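Local coordinates for protein putative S41 protease (Bacteroides fragilis NCTC 9343, PDB 3K50) that is probably a serine protease of the S41 family, hydrolysing peptide bonds, although its substrates and cellular role are not known, at residues L245-A250 with L275-E280. Sequence-based numbering, arbitrary orientation.
Sequences LCTMLA and LTFNPE
Thr247 and Phe277 bring the two backbones to their closest approach, with CA atoms 4.7 Å apart, and their side chains reach past each other in opposite directions. From the helix, Thr247 OG1 accepts a hydrogen bond from the backbone N of Asn278 at 3.0 Å, with an N-H...O angle of 148°. The torsion that allows this sets OG1 anti to the carbonyl carbon (chi1 -71°), beside its own backbone N; there OG1 also hydrogen-bonds to the carbonyl O of Gln243, one turn earlier, so that this hydroxyl ties the helix to the chain leaving strand 273-276. The methyl branch, anti to the backbone N, rests against the carbonyl of the same residue: Thr247 CG2 lies 3.3 Å from Asn278 O.

Phe277 answers from the loop. Its ring points an edge at the helix, where Cys246 O lies in the ring plane, 3.8 Å from CE1. Ala250 CB approaches the same CE1 obliquely at 3.5 Å, and Cys246 CB is more distant from it, at 4.2 Å. Within the S41 peptidase region, the contact joins the C-terminal end of helix 239-249, which packs through Leu245 and Leu249 on a mixed sheet consistent with a ClpP/crotonase-like fold, to the exit of strand 273-276 in a separate antiparallel sheet. Leu259 of the adjacent strand 258-263 touches both Cys246 and Phe277, and Tyr315 meets the Phe277 ring edge-to-face.

Beyond the Thr247 bond the chain turns: Asn278 OD1 accepts from Glu280 N at 3.1 Å, an Asx turn whose donor stands 43° out of the carbonyl plane.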
loop_
_atom_site.group_PDB
_atom_site.type_symbol
_atom_site.label_atom_id
_atom_site.label_comp_id
_atom_site.label_asym_id
_atom_site.label_seq_id
_atom_site.Cartn_x
_atom_site.Cartn_y
_atom_site.Cartn_z
ATOM N N LEU A 245 -1.916 -3.293 14.389
ATOM C CA LEU A 245 -1.330 -1.959 14.232
ATOM C C LEU A 245 -2.103 -0.903 15.069
ATOM O O LEU A 245 -1.534 -0.115 15.846
ATOM C CB LEU A 245 -1.318 -1.584 12.743
ATOM C CG LEU A 245 -0.679 -0.247 12.387
ATOM C CD1 LEU A 245 0.829 -0.126 12.922
ATOM C CD2 LEU A 245 -0.792 0.046 10.881
ATOM N N CYS A 246 -3.415 -0.871 14.914
ATOM C CA CYS A 246 -4.213 0.059 15.691
ATOM C C CYS A 246 -4.097 -0.119 17.160
ATOM O O CYS A 246 -4.050 0.860 17.897
ATOM C CB CYS A 246 -5.683 -0.106 15.340
ATOM S SG CYS A 246 -6.087 0.497 13.654
ATOM N N THR A 247 -4.079 -1.385 17.602
ATOM C CA THR A 247 -4.041 -1.698 19.013
ATOM C C THR A 247 -2.749 -1.116 19.605
ATOM O O THR A 247 -2.732 -0.605 20.715
ATOM C CB THR A 247 -4.229 -3.244 19.212
ATOM O OG1 THR A 247 -5.606 -3.612 18.896
ATOM C CG2 THR A 247 -3.861 -3.716 20.662
HETATM N N MSE A 248 -1.672 -1.151 18.827
HETATM C CA MSE A 248 -0.381 -0.719 19.333
HETATM C C MSE A 248 -0.154 0.808 19.255
HETATM O O MSE A 248 0.694 1.337 19.985
HETATM C CB MSE A 248 0.742 -1.520 18.665
HETATM C CG MSE A 248 0.810 -3.003 19.069
HETATM SE SE MSE A 248 2.373 -4.024 18.624
HETATM C CE MSE A 248 2.280 -3.818 16.774
ATOM N N LEU A 249 -0.914 1.523 18.432
ATOM C CA LEU A 249 -0.777 2.992 18.330
ATOM C C LEU A 249 -1.676 3.719 19.309
ATOM O O LEU A 249 -1.325 4.777 19.785
ATOM C CB LEU A 249 -1.138 3.481 16.917
ATOM C CG LEU A 249 -0.251 3.096 15.752
ATOM C CD1 LEU A 249 -0.896 3.254 14.358
ATOM C CD2 LEU A 249 1.049 4.009 15.876
ATOM N N ALA A 250 -2.788 3.090 19.685
ATOM C CA ALA A 250 -3.851 3.785 20.368
ATOM C C ALA A 250 -3.533 4.272 21.777
ATOM O O ALA A 250 -2.618 3.744 22.440
ATOM C CB ALA A 250 -5.063 2.891 20.431
ATOM N N LEU A 275 -14.280 -6.269 15.963
ATOM C CA LEU A 275 -12.860 -6.174 16.347
ATOM C C LEU A 275 -12.710 -5.067 17.379
ATOM O O LEU A 275 -13.269 -3.963 17.250
ATOM C CB LEU A 275 -11.996 -5.895 15.134
ATOM C CG LEU A 275 -12.111 -6.901 13.956
ATOM C CD1 LEU A 275 -11.219 -6.533 12.864
ATOM C CD2 LEU A 275 -11.855 -8.392 14.413
ATOM N N THR A 276 -11.940 -5.361 18.411
ATOM C CA THR A 276 -11.597 -4.387 19.413
ATOM C C THR A 276 -10.116 -4.005 19.405
ATOM O O THR A 276 -9.288 -4.635 18.727
ATOM C CB THR A 276 -11.873 -4.953 20.825
ATOM O OG1 THR A 276 -10.936 -6.036 21.108
ATOM C CG2 THR A 276 -13.311 -5.407 20.938
ATOM N N PHE A 277 -9.794 -2.958 20.169
ATOM C CA PHE A 277 -8.427 -2.665 20.495
ATOM C C PHE A 277 -8.119 -3.817 21.465
ATOM O O PHE A 277 -8.586 -3.820 22.597
ATOM C CB PHE A 277 -8.259 -1.304 21.159
ATOM C CG PHE A 277 -8.496 -0.105 20.251
ATOM C CD1 PHE A 277 -7.526 0.344 19.394
ATOM C CD2 PHE A 277 -9.648 0.630 20.361
ATOM C CE1 PHE A 277 -7.732 1.464 18.595
ATOM C CE2 PHE A 277 -9.847 1.727 19.601
ATOM C CZ PHE A 277 -8.910 2.154 18.709
ATOM N N ASN A 278 -7.365 -4.823 21.018
ATOM C CA ASN A 278 -7.200 -6.062 21.805
ATOM C C ASN A 278 -5.792 -6.242 22.348
ATOM O O ASN A 278 -4.896 -6.671 21.620
ATOM C CB ASN A 278 -7.608 -7.248 20.927
ATOM C CG ASN A 278 -7.628 -8.565 21.652
ATOM O OD1 ASN A 278 -7.223 -8.717 22.832
ATOM N ND2 ASN A 278 -8.117 -9.564 20.936
ATOM N N PRO A 279 -5.609 -5.978 23.650
ATOM C CA PRO A 279 -4.271 -6.007 24.201
ATOM C C PRO A 279 -3.598 -7.372 24.219
ATOM O O PRO A 279 -2.363 -7.449 24.265
ATOM C CB PRO A 279 -4.450 -5.422 25.615
ATOM C CG PRO A 279 -5.865 -5.773 25.987
ATOM C CD PRO A 279 -6.631 -5.660 24.672
ATOM N N GLU A 280 -4.370 -8.451 24.102
ATOM C CA GLU A 280 -3.757 -9.789 24.021
ATOM C C GLU A 280 -3.023 -9.996 22.675
ATOM O O GLU A 280 -2.254 -10.930 22.529
ATOM C CB GLU A 280 -4.810 -10.874 24.193
ATOM C CG GLU A 280 -5.218 -11.167 25.632
ATOM C CD GLU A 280 -6.112 -10.134 26.245
ATOM O OE1 GLU A 280 -7.033 -9.654 25.543
ATOM O OE2 GLU A 280 -5.917 -9.826 27.455
#